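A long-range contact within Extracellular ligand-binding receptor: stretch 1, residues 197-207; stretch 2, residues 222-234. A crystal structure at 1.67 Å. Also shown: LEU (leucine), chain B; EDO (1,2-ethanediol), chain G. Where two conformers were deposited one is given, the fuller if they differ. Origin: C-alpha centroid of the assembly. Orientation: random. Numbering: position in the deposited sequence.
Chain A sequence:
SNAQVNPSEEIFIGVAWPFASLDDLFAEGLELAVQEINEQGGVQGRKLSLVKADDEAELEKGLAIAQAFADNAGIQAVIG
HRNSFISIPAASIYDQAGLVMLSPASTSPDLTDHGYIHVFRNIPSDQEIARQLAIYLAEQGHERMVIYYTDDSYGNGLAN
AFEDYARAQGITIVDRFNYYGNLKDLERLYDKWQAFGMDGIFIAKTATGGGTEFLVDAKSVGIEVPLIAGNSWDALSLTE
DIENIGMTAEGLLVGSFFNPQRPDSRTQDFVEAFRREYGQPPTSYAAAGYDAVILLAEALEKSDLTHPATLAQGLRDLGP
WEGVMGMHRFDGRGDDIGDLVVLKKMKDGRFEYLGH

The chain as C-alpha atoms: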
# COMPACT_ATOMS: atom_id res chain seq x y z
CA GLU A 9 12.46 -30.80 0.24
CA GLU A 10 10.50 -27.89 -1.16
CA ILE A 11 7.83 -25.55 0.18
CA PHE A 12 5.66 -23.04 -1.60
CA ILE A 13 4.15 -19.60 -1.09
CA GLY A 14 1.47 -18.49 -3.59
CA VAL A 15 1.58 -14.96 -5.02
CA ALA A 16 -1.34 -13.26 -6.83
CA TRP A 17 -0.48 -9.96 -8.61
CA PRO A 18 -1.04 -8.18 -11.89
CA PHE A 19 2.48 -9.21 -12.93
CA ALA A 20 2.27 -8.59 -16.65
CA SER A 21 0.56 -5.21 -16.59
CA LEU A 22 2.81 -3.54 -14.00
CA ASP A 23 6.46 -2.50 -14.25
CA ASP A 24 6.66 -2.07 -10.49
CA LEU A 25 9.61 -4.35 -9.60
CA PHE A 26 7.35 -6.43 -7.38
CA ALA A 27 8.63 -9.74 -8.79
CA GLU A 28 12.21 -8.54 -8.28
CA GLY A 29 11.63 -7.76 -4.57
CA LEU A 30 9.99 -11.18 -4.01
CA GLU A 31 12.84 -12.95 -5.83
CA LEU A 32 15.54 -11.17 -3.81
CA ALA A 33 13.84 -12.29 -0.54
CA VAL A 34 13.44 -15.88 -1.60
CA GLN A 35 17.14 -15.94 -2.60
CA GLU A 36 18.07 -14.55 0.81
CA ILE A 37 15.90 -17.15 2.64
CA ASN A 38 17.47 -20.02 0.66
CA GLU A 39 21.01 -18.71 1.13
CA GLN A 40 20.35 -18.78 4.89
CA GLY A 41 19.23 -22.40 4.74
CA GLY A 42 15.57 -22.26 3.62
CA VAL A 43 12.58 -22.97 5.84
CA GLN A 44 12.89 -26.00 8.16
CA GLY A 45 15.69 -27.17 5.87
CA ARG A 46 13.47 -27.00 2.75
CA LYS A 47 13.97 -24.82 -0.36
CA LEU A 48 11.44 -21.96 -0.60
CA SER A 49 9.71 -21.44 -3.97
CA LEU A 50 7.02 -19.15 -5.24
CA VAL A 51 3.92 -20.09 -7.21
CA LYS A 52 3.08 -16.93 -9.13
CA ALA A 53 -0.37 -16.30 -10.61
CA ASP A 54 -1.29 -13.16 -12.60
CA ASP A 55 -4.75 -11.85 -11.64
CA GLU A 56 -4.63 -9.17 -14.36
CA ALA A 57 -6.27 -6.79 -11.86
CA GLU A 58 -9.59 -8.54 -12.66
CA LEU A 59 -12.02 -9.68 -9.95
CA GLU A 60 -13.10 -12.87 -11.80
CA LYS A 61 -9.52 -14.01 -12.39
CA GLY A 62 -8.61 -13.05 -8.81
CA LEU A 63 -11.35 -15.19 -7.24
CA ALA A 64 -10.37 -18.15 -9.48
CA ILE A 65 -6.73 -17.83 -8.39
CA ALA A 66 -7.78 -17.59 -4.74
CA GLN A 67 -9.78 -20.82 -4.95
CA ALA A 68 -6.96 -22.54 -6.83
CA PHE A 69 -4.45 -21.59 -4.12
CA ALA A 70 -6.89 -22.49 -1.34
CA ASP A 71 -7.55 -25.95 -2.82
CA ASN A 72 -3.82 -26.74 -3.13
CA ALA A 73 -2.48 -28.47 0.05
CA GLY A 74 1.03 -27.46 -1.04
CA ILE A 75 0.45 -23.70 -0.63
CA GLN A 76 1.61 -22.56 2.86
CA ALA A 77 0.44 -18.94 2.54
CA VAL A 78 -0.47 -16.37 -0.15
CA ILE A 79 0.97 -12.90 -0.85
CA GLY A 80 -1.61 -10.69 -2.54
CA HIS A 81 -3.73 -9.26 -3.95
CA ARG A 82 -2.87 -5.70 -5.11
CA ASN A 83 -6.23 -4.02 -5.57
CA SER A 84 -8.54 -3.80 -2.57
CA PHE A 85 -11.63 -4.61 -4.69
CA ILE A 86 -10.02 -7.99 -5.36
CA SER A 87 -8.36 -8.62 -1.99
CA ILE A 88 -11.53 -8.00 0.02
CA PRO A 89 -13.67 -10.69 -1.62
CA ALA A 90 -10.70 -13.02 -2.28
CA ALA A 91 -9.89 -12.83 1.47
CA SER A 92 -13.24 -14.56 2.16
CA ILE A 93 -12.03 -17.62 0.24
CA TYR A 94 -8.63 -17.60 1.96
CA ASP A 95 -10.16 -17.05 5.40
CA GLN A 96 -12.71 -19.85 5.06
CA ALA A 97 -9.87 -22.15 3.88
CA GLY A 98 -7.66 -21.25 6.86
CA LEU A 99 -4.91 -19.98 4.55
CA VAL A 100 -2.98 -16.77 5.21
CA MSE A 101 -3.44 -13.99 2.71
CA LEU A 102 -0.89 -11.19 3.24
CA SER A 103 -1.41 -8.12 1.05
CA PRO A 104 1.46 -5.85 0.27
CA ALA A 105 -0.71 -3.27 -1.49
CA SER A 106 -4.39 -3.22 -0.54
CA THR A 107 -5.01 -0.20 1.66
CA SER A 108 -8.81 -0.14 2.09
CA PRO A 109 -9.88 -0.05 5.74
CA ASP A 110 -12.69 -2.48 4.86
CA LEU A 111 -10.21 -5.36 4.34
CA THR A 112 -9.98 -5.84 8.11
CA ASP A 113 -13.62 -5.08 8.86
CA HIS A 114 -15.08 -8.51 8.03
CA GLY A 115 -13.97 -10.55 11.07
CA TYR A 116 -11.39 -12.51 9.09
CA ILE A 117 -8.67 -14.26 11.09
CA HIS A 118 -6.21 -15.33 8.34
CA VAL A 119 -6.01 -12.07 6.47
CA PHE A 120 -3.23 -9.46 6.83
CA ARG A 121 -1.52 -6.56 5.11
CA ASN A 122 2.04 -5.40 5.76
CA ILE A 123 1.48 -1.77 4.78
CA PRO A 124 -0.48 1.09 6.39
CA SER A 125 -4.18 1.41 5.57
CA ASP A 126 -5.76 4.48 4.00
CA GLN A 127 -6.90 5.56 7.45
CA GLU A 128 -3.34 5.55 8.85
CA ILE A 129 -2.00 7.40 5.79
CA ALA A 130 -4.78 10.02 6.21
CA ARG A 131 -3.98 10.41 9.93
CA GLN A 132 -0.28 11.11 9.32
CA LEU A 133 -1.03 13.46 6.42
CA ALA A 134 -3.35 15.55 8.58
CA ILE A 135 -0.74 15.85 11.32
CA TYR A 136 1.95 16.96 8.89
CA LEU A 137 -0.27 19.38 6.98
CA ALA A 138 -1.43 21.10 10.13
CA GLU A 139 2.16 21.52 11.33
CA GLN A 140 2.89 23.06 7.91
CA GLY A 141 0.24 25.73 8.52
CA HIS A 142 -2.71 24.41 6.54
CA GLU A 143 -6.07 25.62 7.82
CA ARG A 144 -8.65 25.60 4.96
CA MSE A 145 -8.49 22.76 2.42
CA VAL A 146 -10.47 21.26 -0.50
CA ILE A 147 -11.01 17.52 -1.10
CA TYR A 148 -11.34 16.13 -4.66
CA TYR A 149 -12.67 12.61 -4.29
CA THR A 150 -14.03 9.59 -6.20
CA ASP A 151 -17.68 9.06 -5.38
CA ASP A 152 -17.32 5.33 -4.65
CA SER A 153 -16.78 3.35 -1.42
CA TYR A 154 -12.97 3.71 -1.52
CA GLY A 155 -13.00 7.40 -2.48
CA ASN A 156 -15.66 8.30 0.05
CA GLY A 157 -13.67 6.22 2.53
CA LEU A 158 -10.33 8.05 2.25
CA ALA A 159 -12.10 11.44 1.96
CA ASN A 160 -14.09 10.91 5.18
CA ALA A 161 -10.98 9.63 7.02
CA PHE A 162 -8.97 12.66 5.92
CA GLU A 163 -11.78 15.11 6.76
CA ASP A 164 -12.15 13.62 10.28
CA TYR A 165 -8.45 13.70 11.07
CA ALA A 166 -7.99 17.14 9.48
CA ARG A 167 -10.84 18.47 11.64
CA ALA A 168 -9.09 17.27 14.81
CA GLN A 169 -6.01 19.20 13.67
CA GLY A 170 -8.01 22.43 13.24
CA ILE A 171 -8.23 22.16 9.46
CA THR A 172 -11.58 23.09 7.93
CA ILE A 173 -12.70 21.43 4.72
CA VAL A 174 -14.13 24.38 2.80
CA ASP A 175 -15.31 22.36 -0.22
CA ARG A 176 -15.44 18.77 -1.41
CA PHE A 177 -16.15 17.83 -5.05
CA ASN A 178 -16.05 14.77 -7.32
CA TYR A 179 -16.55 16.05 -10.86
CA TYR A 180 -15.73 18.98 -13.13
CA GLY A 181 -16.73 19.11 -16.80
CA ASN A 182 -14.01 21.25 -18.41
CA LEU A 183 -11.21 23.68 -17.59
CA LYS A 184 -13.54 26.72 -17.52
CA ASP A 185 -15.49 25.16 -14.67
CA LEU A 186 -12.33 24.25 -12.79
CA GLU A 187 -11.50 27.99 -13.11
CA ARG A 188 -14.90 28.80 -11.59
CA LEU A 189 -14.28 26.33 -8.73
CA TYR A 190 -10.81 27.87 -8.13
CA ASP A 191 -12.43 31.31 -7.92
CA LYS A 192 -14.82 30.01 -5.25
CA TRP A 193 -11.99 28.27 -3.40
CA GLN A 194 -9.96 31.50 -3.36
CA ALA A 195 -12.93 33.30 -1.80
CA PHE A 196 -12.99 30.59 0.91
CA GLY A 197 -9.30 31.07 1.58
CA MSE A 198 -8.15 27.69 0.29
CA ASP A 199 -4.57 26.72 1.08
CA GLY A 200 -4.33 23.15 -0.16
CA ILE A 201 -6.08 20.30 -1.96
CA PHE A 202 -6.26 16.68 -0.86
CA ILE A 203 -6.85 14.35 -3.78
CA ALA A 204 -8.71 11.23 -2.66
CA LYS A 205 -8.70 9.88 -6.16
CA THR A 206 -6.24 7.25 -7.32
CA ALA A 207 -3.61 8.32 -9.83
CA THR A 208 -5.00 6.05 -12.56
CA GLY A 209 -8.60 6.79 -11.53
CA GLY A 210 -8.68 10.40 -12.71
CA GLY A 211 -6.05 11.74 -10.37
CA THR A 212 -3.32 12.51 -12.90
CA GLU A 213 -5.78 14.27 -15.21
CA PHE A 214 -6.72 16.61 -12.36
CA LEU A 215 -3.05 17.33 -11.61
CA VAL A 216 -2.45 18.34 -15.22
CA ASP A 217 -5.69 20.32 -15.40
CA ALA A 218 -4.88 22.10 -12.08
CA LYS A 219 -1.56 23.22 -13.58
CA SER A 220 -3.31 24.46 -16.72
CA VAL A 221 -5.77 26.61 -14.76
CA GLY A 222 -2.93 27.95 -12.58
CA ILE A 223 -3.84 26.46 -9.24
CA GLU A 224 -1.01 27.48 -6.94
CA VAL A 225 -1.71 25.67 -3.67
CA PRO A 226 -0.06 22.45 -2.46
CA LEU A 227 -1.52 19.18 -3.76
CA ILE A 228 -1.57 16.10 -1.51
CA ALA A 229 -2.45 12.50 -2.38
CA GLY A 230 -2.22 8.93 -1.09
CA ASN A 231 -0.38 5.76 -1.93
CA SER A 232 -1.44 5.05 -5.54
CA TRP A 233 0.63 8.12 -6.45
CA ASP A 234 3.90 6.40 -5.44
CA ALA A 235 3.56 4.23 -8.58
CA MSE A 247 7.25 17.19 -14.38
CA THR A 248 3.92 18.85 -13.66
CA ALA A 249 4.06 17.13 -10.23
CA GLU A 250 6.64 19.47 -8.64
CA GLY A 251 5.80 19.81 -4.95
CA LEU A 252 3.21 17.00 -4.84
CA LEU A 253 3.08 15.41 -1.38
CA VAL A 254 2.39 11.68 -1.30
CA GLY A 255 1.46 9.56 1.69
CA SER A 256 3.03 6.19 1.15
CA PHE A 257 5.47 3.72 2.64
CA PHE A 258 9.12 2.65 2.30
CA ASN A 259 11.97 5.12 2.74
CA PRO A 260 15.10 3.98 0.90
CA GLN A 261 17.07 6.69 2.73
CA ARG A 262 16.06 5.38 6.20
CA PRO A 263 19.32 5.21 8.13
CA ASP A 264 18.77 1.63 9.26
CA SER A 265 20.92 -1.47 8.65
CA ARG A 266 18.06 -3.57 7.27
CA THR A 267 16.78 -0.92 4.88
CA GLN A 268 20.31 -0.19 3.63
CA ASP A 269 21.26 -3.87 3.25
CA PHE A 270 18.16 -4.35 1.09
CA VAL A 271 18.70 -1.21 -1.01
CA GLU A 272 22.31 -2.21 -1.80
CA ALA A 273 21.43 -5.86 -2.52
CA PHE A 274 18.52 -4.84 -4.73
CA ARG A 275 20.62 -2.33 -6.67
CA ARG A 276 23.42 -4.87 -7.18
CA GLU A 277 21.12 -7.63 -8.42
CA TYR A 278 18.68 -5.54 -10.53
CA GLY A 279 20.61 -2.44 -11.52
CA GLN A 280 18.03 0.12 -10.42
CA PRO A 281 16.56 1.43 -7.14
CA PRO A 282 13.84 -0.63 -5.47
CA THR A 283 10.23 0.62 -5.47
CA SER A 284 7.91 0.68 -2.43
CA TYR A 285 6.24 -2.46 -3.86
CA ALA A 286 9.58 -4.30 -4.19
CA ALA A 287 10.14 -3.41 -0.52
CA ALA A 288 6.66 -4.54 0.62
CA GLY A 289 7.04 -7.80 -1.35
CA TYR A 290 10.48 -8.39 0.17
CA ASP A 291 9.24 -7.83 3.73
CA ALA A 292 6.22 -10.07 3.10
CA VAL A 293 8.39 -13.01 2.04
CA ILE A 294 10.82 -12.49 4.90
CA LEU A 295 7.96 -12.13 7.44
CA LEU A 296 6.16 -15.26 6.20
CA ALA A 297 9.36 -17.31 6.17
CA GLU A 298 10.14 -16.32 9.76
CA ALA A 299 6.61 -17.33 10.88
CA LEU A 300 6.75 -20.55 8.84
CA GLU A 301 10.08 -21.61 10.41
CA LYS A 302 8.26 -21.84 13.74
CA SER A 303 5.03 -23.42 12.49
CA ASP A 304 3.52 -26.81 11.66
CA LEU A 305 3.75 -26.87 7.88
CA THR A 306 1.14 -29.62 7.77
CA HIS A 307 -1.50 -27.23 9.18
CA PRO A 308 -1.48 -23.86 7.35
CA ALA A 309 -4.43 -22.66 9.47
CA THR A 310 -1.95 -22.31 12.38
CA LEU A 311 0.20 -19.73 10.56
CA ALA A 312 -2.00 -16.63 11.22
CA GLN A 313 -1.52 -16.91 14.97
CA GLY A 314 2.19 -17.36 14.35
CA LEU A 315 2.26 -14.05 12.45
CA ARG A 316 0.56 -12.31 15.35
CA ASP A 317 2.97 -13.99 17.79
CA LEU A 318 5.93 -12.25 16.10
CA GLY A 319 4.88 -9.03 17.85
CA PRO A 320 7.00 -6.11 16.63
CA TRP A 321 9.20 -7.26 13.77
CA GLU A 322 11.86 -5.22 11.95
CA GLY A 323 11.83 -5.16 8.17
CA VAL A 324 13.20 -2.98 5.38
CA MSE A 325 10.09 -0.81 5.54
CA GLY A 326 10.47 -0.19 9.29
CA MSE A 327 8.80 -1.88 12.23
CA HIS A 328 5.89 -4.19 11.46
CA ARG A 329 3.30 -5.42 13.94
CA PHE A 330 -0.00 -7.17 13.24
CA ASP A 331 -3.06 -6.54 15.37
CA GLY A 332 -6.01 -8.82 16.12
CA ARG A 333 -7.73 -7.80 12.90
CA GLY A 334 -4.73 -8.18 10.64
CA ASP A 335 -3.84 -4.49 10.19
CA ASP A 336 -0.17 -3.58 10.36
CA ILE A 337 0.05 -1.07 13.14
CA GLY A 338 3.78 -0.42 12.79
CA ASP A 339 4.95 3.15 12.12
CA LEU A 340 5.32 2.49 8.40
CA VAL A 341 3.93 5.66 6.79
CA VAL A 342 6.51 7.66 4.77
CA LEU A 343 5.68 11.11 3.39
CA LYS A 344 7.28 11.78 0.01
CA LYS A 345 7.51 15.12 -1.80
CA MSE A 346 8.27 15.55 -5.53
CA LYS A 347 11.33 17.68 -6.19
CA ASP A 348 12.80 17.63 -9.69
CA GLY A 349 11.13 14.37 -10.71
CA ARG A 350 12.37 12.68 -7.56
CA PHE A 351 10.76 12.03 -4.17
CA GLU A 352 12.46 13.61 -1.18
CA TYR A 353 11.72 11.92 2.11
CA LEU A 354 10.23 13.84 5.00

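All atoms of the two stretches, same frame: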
# COMPACT_ATOMS: atom_id res chain seq x y z
N GLY A 197 -10.60 31.04 0.94
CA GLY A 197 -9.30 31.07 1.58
C GLY A 197 -8.55 29.76 1.51
O GLY A 197 -7.75 29.47 2.39
N MSE A 198 -8.79 28.99 0.45
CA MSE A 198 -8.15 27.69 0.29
C MSE A 198 -6.65 27.74 0.34
O MSE A 198 -6.04 28.61 -0.29
CB MSE A 198 -8.53 27.04 -1.05
CG MSE A 198 -7.72 25.78 -1.36
SE MSE A 198 -8.14 25.11 -3.19
CE MSE A 198 -7.33 26.55 -4.25
N ASP A 199 -6.04 26.78 1.04
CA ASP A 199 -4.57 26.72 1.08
C ASP A 199 -3.98 25.38 0.68
O ASP A 199 -2.77 25.18 0.74
CB ASP A 199 -4.02 27.18 2.45
CG ASP A 199 -4.54 26.36 3.61
OD1 ASP A 199 -4.80 26.96 4.69
OD2 ASP A 199 -4.65 25.11 3.49
N GLY A 200 -4.83 24.44 0.28
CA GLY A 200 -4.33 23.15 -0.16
C GLY A 200 -5.46 22.28 -0.65
O GLY A 200 -6.62 22.49 -0.26
N ILE A 201 -5.12 21.29 -1.47
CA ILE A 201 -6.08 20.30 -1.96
C ILE A 201 -5.61 18.89 -1.65
O ILE A 201 -4.45 18.52 -1.97
CB ILE A 201 -6.28 20.43 -3.48
CG1 ILE A 201 -6.82 21.80 -3.81
CG2 ILE A 201 -7.29 19.39 -3.98
CD1 ILE A 201 -6.74 22.19 -5.32
N PHE A 202 -6.50 18.11 -1.03
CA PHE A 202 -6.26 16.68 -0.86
C PHE A 202 -7.03 15.92 -1.95
O PHE A 202 -8.24 16.05 -2.09
CB PHE A 202 -6.75 16.23 0.50
CG PHE A 202 -6.51 14.78 0.75
CD1 PHE A 202 -5.24 14.27 0.78
CD2 PHE A 202 -7.59 13.92 0.86
CE1 PHE A 202 -5.02 12.91 0.97
CE2 PHE A 202 -7.38 12.55 1.07
CZ PHE A 202 -6.10 12.04 1.12
N ILE A 203 -6.29 15.13 -2.70
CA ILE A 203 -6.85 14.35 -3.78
C ILE A 203 -7.06 12.91 -3.30
O ILE A 203 -6.11 12.17 -3.12
CB ILE A 203 -5.89 14.35 -4.97
CG1 ILE A 203 -5.58 15.79 -5.39
CG2 ILE A 203 -6.46 13.55 -6.13
CD1 ILE A 203 -4.37 15.94 -6.29
N ALA A 204 -8.32 12.54 -3.15
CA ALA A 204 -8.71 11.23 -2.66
C ALA A 204 -9.20 10.43 -3.85
O ALA A 204 -10.22 9.77 -3.82
CB ALA A 204 -9.79 11.34 -1.61
N LYS A 205 -8.50 10.61 -4.95
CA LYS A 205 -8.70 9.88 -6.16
C LYS A 205 -7.39 9.18 -6.44
O LYS A 205 -6.33 9.74 -6.19
CB LYS A 205 -8.99 10.84 -7.31
CG LYS A 205 -10.43 11.26 -7.47
CD LYS A 205 -10.76 11.51 -8.94
CE LYS A 205 -12.09 10.88 -9.32
NZ LYS A 205 -13.22 11.86 -9.38
N THR A 206 -7.45 7.96 -6.93
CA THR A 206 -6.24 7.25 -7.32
C THR A 206 -5.63 7.89 -8.56
O THR A 206 -6.31 8.58 -9.29
CB THR A 206 -6.52 5.77 -7.63
OG1 THR A 206 -7.39 5.68 -8.75
CG2 THR A 206 -7.16 5.11 -6.45
N ALA A 207 -4.33 7.69 -8.74
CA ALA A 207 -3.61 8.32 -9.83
C ALA A 207 -4.15 7.86 -11.18
O ALA A 207 -4.38 8.68 -12.05
CB ALA A 207 -2.13 8.01 -9.74
N GLY A 222 -3.83 27.11 -13.36
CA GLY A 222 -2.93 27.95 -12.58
C GLY A 222 -3.10 27.80 -11.09
O GLY A 222 -2.75 28.70 -10.32
N ILE A 223 -3.62 26.65 -10.65
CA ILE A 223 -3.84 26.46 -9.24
C ILE A 223 -2.50 26.39 -8.51
O ILE A 223 -1.61 25.59 -8.86
CB ILE A 223 -4.69 25.20 -8.98
CG1 ILE A 223 -6.09 25.42 -9.56
CG2 ILE A 223 -4.72 24.86 -7.50
CD1 ILE A 223 -7.03 24.28 -9.33
N GLU A 224 -2.33 27.25 -7.50
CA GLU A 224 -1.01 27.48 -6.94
C GLU A 224 -0.74 26.63 -5.68
O GLU A 224 0.41 26.33 -5.33
CB GLU A 224 -0.85 28.99 -6.64
CG GLU A 224 0.56 29.43 -6.28
CD GLU A 224 1.44 29.60 -7.51
OE1 GLU A 224 2.49 28.90 -7.59
OE2 GLU A 224 1.08 30.41 -8.40
N VAL A 225 -1.82 26.22 -5.01
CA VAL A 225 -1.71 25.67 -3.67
C VAL A 225 -1.17 24.24 -3.65
O VAL A 225 -1.22 23.56 -4.67
CB VAL A 225 -3.08 25.66 -2.99
CG1 VAL A 225 -3.64 27.11 -3.01
CG2 VAL A 225 -4.04 24.72 -3.71
N PRO A 226 -0.60 23.82 -2.50
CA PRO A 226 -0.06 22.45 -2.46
C PRO A 226 -1.10 21.39 -2.75
O PRO A 226 -2.25 21.51 -2.34
CB PRO A 226 0.36 22.30 -1.00
CG PRO A 226 0.86 23.70 -0.64
CD PRO A 226 -0.14 24.62 -1.35
N LEU A 227 -0.67 20.33 -3.46
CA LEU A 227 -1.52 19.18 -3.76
C LEU A 227 -0.99 18.00 -2.95
O LEU A 227 0.24 17.82 -2.84
CB LEU A 227 -1.50 18.85 -5.27
CG LEU A 227 -1.80 20.02 -6.22
CD1 LEU A 227 -1.86 19.50 -7.64
CD2 LEU A 227 -3.14 20.66 -5.86
N ILE A 228 -1.91 17.24 -2.38
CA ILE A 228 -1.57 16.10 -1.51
C ILE A 228 -2.38 14.90 -1.95
O ILE A 228 -3.57 15.03 -2.29
CB ILE A 228 -1.90 16.44 -0.02
CG1 ILE A 228 -1.10 17.66 0.44
CG2 ILE A 228 -1.57 15.25 0.90
CD1 ILE A 228 -1.89 18.94 0.51
N ALA A 229 -1.76 13.72 -1.94
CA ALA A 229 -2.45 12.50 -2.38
C ALA A 229 -1.94 11.28 -1.60
O ALA A 229 -0.94 11.36 -0.87
CB ALA A 229 -2.25 12.30 -3.88
N GLY A 230 -2.59 10.13 -1.80
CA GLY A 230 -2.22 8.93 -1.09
C GLY A 230 -1.42 7.93 -1.87
O GLY A 230 -0.77 8.28 -2.86
N ASN A 231 -1.43 6.66 -1.47
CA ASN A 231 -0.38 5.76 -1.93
C ASN A 231 -0.36 5.33 -3.41
O ASN A 231 0.70 4.84 -3.88
CB ASN A 231 -0.33 4.51 -1.05
CG ASN A 231 -1.03 3.33 -1.68
OD1 ASN A 231 -2.25 3.32 -1.82
ND2 ASN A 231 -0.26 2.34 -2.09
N SER A 232 -1.47 5.45 -4.14
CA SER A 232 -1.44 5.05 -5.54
C SER A 232 -0.55 5.99 -6.37
O SER A 232 -0.22 5.71 -7.54
CB SER A 232 -2.86 5.03 -6.13
OG SER A 232 -3.46 6.29 -5.94
N TRP A 233 -0.16 7.10 -5.76
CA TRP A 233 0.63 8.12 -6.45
C TRP A 233 2.14 7.85 -6.32
O TRP A 233 2.95 8.52 -6.97
CB TRP A 233 0.27 9.50 -5.92
CG TRP A 233 -1.14 9.91 -6.30
CD1 TRP A 233 -2.31 9.45 -5.76
CD2 TRP A 233 -1.50 10.92 -7.24
NE1 TRP A 233 -3.38 10.09 -6.35
CE2 TRP A 233 -2.91 10.99 -7.26
CE3 TRP A 233 -0.77 11.73 -8.11
CZ2 TRP A 233 -3.60 11.89 -8.09
CZ3 TRP A 233 -1.46 12.60 -8.93
CH2 TRP A 233 -2.86 12.67 -8.92
N ASP A 234 2.51 6.86 -5.51
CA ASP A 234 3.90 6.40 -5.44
C ASP A 234 4.29 5.75 -6.78
O ASP A 234 5.33 6.07 -7.36
CB ASP A 234 4.08 5.42 -4.28
CG ASP A 234 5.53 5.35 -3.78
OD1 ASP A 234 6.47 5.50 -4.59
OD2 ASP A 234 5.71 5.13 -2.56
N LEU B . -3.80 0.82 -2.59
CA LEU B . -4.54 0.38 -3.78
C LEU B . -5.75 -0.45 -3.39
O LEU B . -6.55 -0.84 -4.23
CB LEU B . -3.61 -0.42 -4.69
CG LEU B . -2.59 0.62 -5.18
CD1 LEU B . -1.19 0.11 -5.03
CD2 LEU B . -2.85 1.12 -6.59
OXT LEU B . -5.94 -0.71 -2.19
C1 EDO G . -6.31 7.38 -2.64
O1 EDO G . -7.39 6.84 -3.43
C2 EDO G . -5.11 6.45 -2.66
O2 EDO G . -4.31 6.76 -3.77
O HOH W 1 -5.09 9.76 -3.19

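A strand running to Ala-204 and the short strand 227-229 lie side by side and run the same way, their directions differing by 26°. The hydrogen bonds follow the staggered pattern of a parallel sheet. Ile-201 N donates to Pro-226 O (3.0 Å), Ile-228 N to Ile-201 O (2.9 Å), and Ile-203 N to Ile-228 O (2.8 Å), so that Ile-201 reaches one partner on each side of Leu-227. Proline suits the first of these places because its carbonyl is free to accept, although its ring nitrogen has no hydrogen to give.

The backbone itself packs closely where Gly-200 brings its CA to 3.4 Å from Pro-226 O, a CA-H...O contact. Just before it, Asp-199 O sits 3.4 Å from Pro-226 CD, the edge of the proline ring resting against the carbonyl.

Side chains alternate between the two faces of the sheet. On the face carrying Ile-201, Leu-227, Ile-203 and Ala-229, branched aliphatic groups interlock. Ile-201 CB meets Leu-227 CD2 at 3.9 Å, and Ile-203 CD1 reaches back to Leu-227 CB at 4.2 Å, so the leucine has an isoleucine contact at each of these two points. Ala-229 projects only a methyl group, and Ile-203 CB lies 4.3 Å from its CB. The bulk of Trp-233 follows, with its CZ2 3.8 Å from Ile-203 CG2. At the other end, Val-225 points toward the first stretch, and its CG2 touches both Met-198 CE (3.8 Å) and Ile-201 CG1 (4.0 Å). Met-198, a selenomethionine, suits this spot because its flexible chain can bring a terminal methyl inward although its CA-to-CB bond points sideways. Ile-223 adds CG2 at 4.0 Å from Ile-201 CD1. On the opposite face, Phe-202 CD1 packs 3.8 Å from Ile-228 CG2, a flat ring against a branched aliphatic chain.

Beyond Ala-229 the direct backbone pairing gives way to water. The water accepts from Gly-230 N (2.9 Å) and donates to Ile-203 O (2.6 Å) and to Lys-205 O (3.2 Å), filling the gap where Ile-203 O and Gly-230 N stand 4.3 Å apart.

The 3-10 segment 231-233 then turns two side chains to the first stretch. Trp-233 NE1 donates to Lys-205 O (3.0 Å), which lies at the ring edge, where an indole N-H must point. Its face is left for Ala-207, whose CB sits 3.9 Å from the centroid of the five-membered ring and almost on the ring normal, a CH-pi contact. The methyl points its hydrogens at the indole face while the same residue's backbone approaches Ser-232: Ala-207 N donates to Ser-232 OG (3.2 Å). Serine serves well here, since its hydroxyl accepts this bond. Ser-232 OG also donates to O2 of the ethanediol, probably a crystallisation additive, in a very short bond of 2.4 Å. Next door, Asn-231 OD1 accepts from the bound leucine N at 3.0 Å, in keeping with a ligand-binding receptor.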